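Local coordinates for amine oxidase domain-containing protein (Pyrococcus furiosus, PDB 3NRN) that binds adenosine monophosphate and is probably an oxidoreductase of the flavin-containing amine oxidase family, at residues Gly179-Val191 against Phe297-Arg309. Residues are numbered along the deposited sequence; the frame is centred on the assembly and turned at random.
Sequences GGPGLIRGGCKAV and FNEPSALDKSLAR
Leu183 packs against Leu303 where strand 182-184, the middle strand of a three-stranded antiparallel sheet, and the type II turn Ile184-Gly187 that ends it meet the loop that leaves strand 296-298 of the mixed sheet, in a fold of the flavin-containing amine oxidase type. The apolar part centres on Leu183. Leu183 CB lies 3.6 Å from Leu303 CD2, the two side chains sliding past each other in opposite directions. With CG of Leu183 anti to its own carbonyl carbon (chi1 -64°), Leu183 CD1 is set 3.6 Å from Pro300 O, in the 3-10 segment 300-302, while CD2 touches ND2 of Asn298, an amide nitrogen already bonded to Leu54 O. Met56 of the neighbouring strand packs against both Leu183 and Asn298. At the turn, CD1 of Leu307 rests on the Gly186-Gly187 peptide, 4.1 Å from Gly187 N.

The polar part belongs to Asp304 and Arg185. Asp304 OD2 accepts from Gly186 N through its anti lone pair at 2.7 Å, a bent bond of 135°. OD1 accepts from Ser306 N, closing an Asx turn. Arg185 passes Asp304 at about a right angle; Arg185 NH1 makes a long salt bridge of 3.9 Å to Asp304 OD1, whereas NE pairs with Glu77. Leu303 O lies oblique to the Arg185 guanidinium, 3.0 Å from Arg185 NH2. Replacing Asp304 with an alanine would probably leave Gly186 N without its carboxylate partner and open the Asx turn.

Between the segments sits one water that bridges them: it makes a weak donation to Ile184 O, accepts a weak bond from Asp304 N, and donates to Pro300 O, with its oxygen 2.7 Å from that carbonyl oxygen.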
loop_
_atom_site.group_PDB
_atom_site.type_symbol
_atom_site.label_atom_id
_atom_site.label_comp_id
_atom_site.label_asym_id
_atom_site.label_seq_id
_atom_site.Cartn_x
_atom_site.Cartn_y
_atom_site.Cartn_z
ATOM N N GLY A 179 0.724 -13.102 -8.607
ATOM C CA GLY A 179 1.174 -12.427 -9.809
ATOM C C GLY A 179 1.554 -10.965 -9.699
ATOM O O GLY A 179 1.935 -10.490 -8.629
ATOM N N GLY A 180 1.449 -10.263 -10.829
ATOM C CA GLY A 180 1.795 -8.856 -10.903
ATOM C C GLY A 180 0.673 -7.904 -10.543
ATOM O O GLY A 180 -0.417 -8.340 -10.177
ATOM N N PRO A 181 0.905 -6.586 -10.675
ATOM C CA PRO A 181 -0.047 -5.519 -10.368
ATOM C C PRO A 181 -1.171 -5.328 -11.369
ATOM O O PRO A 181 -1.213 -5.963 -12.420
ATOM C CB PRO A 181 0.845 -4.290 -10.294
ATOM C CG PRO A 181 1.778 -4.542 -11.433
ATOM C CD PRO A 181 2.136 -6.020 -11.259
ATOM N N GLY A 182 -2.076 -4.419 -11.021
ATOM C CA GLY A 182 -3.204 -4.109 -11.872
ATOM C C GLY A 182 -3.652 -2.688 -11.616
ATOM O O GLY A 182 -3.544 -2.191 -10.492
ATOM N N LEU A 183 -4.141 -2.034 -12.666
ATOM C CA LEU A 183 -4.624 -0.662 -12.586
ATOM C C LEU A 183 -6.110 -0.650 -12.240
ATOM O O LEU A 183 -6.829 -1.611 -12.511
ATOM C CB LEU A 183 -4.401 0.052 -13.920
ATOM C CG LEU A 183 -2.956 0.265 -14.382
ATOM C CD1 LEU A 183 -2.953 1.002 -15.721
ATOM C CD2 LEU A 183 -2.198 1.071 -13.343
ATOM N N ILE A 184 -6.560 0.455 -11.652
ATOM C CA ILE A 184 -7.944 0.611 -11.237
ATOM C C ILE A 184 -8.681 1.662 -12.068
ATOM O O ILE A 184 -8.308 2.834 -12.063
ATOM C CB ILE A 184 -8.025 1.066 -9.767
ATOM C CG1 ILE A 184 -7.060 0.249 -8.904
ATOM C CG2 ILE A 184 -9.450 0.924 -9.268
ATOM C CD1 ILE A 184 -6.924 0.776 -7.507
ATOM N N ARG A 185 -9.732 1.261 -12.770
ATOM C CA ARG A 185 -10.481 2.236 -13.554
ATOM C C ARG A 185 -11.105 3.203 -12.562
ATOM O O ARG A 185 -11.683 2.783 -11.547
ATOM C CB ARG A 185 -11.572 1.555 -14.388
ATOM C CG ARG A 185 -12.444 2.528 -15.184
ATOM C CD ARG A 185 -13.284 1.787 -16.224
ATOM N NE ARG A 185 -12.453 1.252 -17.300
ATOM C CZ ARG A 185 -11.853 2.003 -18.219
ATOM N NH1 ARG A 185 -11.999 3.324 -18.199
ATOM N NH2 ARG A 185 -11.092 1.440 -19.148
ATOM N N GLY A 186 -10.966 4.496 -12.842
ATOM C CA GLY A 186 -11.511 5.504 -11.953
ATOM C C GLY A 186 -10.527 5.904 -10.869
ATOM O O GLY A 186 -10.808 6.791 -10.068
ATOM N N GLY A 187 -9.368 5.253 -10.843
ATOM C CA GLY A 187 -8.368 5.575 -9.839
ATOM C C GLY A 187 -8.709 4.996 -8.477
ATOM O O GLY A 187 -9.679 4.248 -8.342
ATOM N N CYS A 188 -7.916 5.343 -7.467
ATOM C CA CYS A 188 -8.139 4.850 -6.112
ATOM C C CYS A 188 -9.535 5.192 -5.589
ATOM O O CYS A 188 -10.140 4.406 -4.862
ATOM C CB CYS A 188 -7.096 5.428 -5.148
ATOM S SG CYS A 188 -5.385 4.924 -5.459
ATOM N N LYS A 189 -10.040 6.367 -5.948
ATOM C CA LYS A 189 -11.358 6.793 -5.482
ATOM C C LYS A 189 -12.476 5.806 -5.819
ATOM O O LYS A 189 -13.486 5.735 -5.103
ATOM C CB LYS A 189 -11.706 8.172 -6.050
ATOM C CG LYS A 189 -12.923 8.825 -5.377
ATOM C CD LYS A 189 -13.082 10.292 -5.794
ATOM C CE LYS A 189 -14.280 10.954 -5.112
ATOM N NZ LYS A 189 -15.552 10.236 -5.415
ATOM N N ALA A 190 -12.302 5.045 -6.896
ATOM C CA ALA A 190 -13.323 4.079 -7.299
ATOM C C ALA A 190 -13.563 3.093 -6.161
ATOM O O ALA A 190 -14.695 2.723 -5.866
ATOM C CB ALA A 190 -12.884 3.334 -8.553
ATOM N N VAL A 191 -12.485 2.682 -5.512
ATOM C CA VAL A 191 -12.594 1.748 -4.407
ATOM C C VAL A 191 -13.277 2.401 -3.206
ATOM O O VAL A 191 -14.151 1.813 -2.565
ATOM C CB VAL A 191 -11.199 1.258 -4.001
ATOM C CG1 VAL A 191 -11.268 0.475 -2.701
ATOM C CG2 VAL A 191 -10.633 0.399 -5.117
ATOM N N PHE A 297 8.258 3.220 -12.294
ATOM C CA PHE A 297 7.148 4.084 -12.657
ATOM C C PHE A 297 6.072 3.314 -13.404
ATOM O O PHE A 297 6.320 2.222 -13.913
ATOM C CB PHE A 297 7.645 5.275 -13.494
ATOM C CG PHE A 297 8.276 4.889 -14.811
ATOM C CD1 PHE A 297 7.489 4.629 -15.931
ATOM C CD2 PHE A 297 9.662 4.801 -14.931
ATOM C CE1 PHE A 297 8.070 4.290 -17.152
ATOM C CE2 PHE A 297 10.256 4.461 -16.148
ATOM C CZ PHE A 297 9.454 4.205 -17.263
ATOM N N ASN A 298 4.872 3.884 -13.440
ATOM C CA ASN A 298 3.750 3.270 -14.133
ATOM C C ASN A 298 3.037 4.334 -14.964
ATOM O O ASN A 298 3.449 5.498 -14.978
ATOM C CB ASN A 298 2.783 2.622 -13.122
ATOM C CG ASN A 298 1.850 3.630 -12.451
ATOM O OD1 ASN A 298 2.181 4.801 -12.298
ATOM N ND2 ASN A 298 0.678 3.159 -12.033
ATOM N N GLU A 299 1.977 3.927 -15.653
ATOM C CA GLU A 299 1.198 4.827 -16.501
ATOM C C GLU A 299 -0.283 4.507 -16.284
ATOM O O GLU A 299 -0.920 3.853 -17.109
ATOM C CB GLU A 299 1.602 4.605 -17.961
ATOM C CG GLU A 299 0.879 5.460 -18.981
ATOM C CD GLU A 299 1.507 5.345 -20.360
ATOM O OE1 GLU A 299 2.302 6.232 -20.737
ATOM O OE2 GLU A 299 1.220 4.355 -21.060
ATOM N N PRO A 300 -0.852 4.989 -15.168
ATOM C CA PRO A 300 -2.255 4.765 -14.798
ATOM C C PRO A 300 -3.313 5.054 -15.862
ATOM O O PRO A 300 -4.338 4.373 -15.912
ATOM C CB PRO A 300 -2.423 5.621 -13.537
ATOM C CG PRO A 300 -1.442 6.725 -13.741
ATOM C CD PRO A 300 -0.237 6.010 -14.301
ATOM N N SER A 301 -3.066 6.044 -16.714
ATOM C CA SER A 301 -4.019 6.395 -17.765
ATOM C C SER A 301 -4.025 5.363 -18.893
ATOM O O SER A 301 -4.828 5.450 -19.820
ATOM C CB SER A 301 -3.687 7.773 -18.341
ATOM O OG SER A 301 -2.414 7.759 -18.960
ATOM N N ALA A 302 -3.126 4.390 -18.812
ATOM C CA ALA A 302 -3.048 3.345 -19.824
ATOM C C ALA A 302 -4.298 2.474 -19.772
ATOM O O ALA A 302 -4.539 1.677 -20.676
ATOM C CB ALA A 302 -1.806 2.492 -19.606
ATOM N N LEU A 303 -5.079 2.620 -18.701
ATOM C CA LEU A 303 -6.323 1.864 -18.542
ATOM C C LEU A 303 -7.490 2.839 -18.600
ATOM O O LEU A 303 -8.403 2.690 -19.412
ATOM C CB LEU A 303 -6.358 1.108 -17.202
ATOM C CG LEU A 303 -7.717 0.485 -16.824
ATOM C CD1 LEU A 303 -8.132 -0.530 -17.876
ATOM C CD2 LEU A 303 -7.641 -0.184 -15.459
ATOM N N ASP A 304 -7.458 3.837 -17.728
ATOM C CA ASP A 304 -8.508 4.840 -17.690
ATOM C C ASP A 304 -7.937 6.150 -18.223
ATOM O O ASP A 304 -7.185 6.832 -17.530
ATOM C CB ASP A 304 -9.001 5.030 -16.257
ATOM C CG ASP A 304 -10.170 5.985 -16.169
ATOM O OD1 ASP A 304 -10.423 6.717 -17.154
ATOM O OD2 ASP A 304 -10.831 6.011 -15.108
ATOM N N LYS A 305 -8.300 6.498 -19.455
ATOM C CA LYS A 305 -7.807 7.715 -20.088
ATOM C C LYS A 305 -8.314 8.996 -19.433
ATOM O O LYS A 305 -7.675 10.044 -19.539
ATOM C CB LYS A 305 -8.178 7.735 -21.573
ATOM C CG LYS A 305 -7.415 8.786 -22.373
ATOM C CD LYS A 305 -8.048 9.053 -23.735
ATOM C CE LYS A 305 -9.390 9.761 -23.592
ATOM N NZ LYS A 305 -9.976 10.133 -24.910
ATOM N N SER A 306 -9.460 8.917 -18.762
ATOM C CA SER A 306 -10.032 10.090 -18.106
ATOM C C SER A 306 -9.150 10.551 -16.950
ATOM O O SER A 306 -9.318 11.653 -16.430
ATOM C CB SER A 306 -11.430 9.778 -17.576
ATOM O OG SER A 306 -11.367 8.857 -16.500
ATOM N N LEU A 307 -8.216 9.695 -16.548
ATOM C CA LEU A 307 -7.304 10.016 -15.457
ATOM C C LEU A 307 -6.292 11.064 -15.889
ATOM O O LEU A 307 -5.776 11.811 -15.063
ATOM C CB LEU A 307 -6.580 8.752 -14.991
ATOM C CG LEU A 307 -7.176 8.006 -13.792
ATOM C CD1 LEU A 307 -8.688 8.008 -13.834
ATOM C CD2 LEU A 307 -6.633 6.595 -13.781
ATOM N N ALA A 308 -6.010 11.109 -17.189
ATOM C CA ALA A 308 -5.066 12.079 -17.739
ATOM C C ALA A 308 -5.817 13.224 -18.412
ATOM O O ALA A 308 -7.018 13.133 -18.649
ATOM C CB ALA A 308 -4.142 11.401 -18.750
ATOM N N ARG A 309 -5.102 14.303 -18.708
ATOM C CA ARG A 309 -5.697 15.457 -19.373
ATOM C C ARG A 309 -5.684 15.173 -20.871
ATOM O O ARG A 309 -4.825 14.435 -21.360
ATOM C CB ARG A 309 -4.880 16.717 -19.084
ATOM C CG ARG A 309 -5.475 18.003 -19.644
ATOM C CD ARG A 309 -4.403 19.077 -19.798
ATOM N NE ARG A 309 -3.705 19.346 -18.544
ATOM C CZ ARG A 309 -2.511 19.926 -18.462
ATOM N NH1 ARG A 309 -1.873 20.304 -19.563
ATOM N NH2 ARG A 309 -1.948 20.120 -17.277
HETATM O O HOH W 1 -6.275 3.026 -14.609
#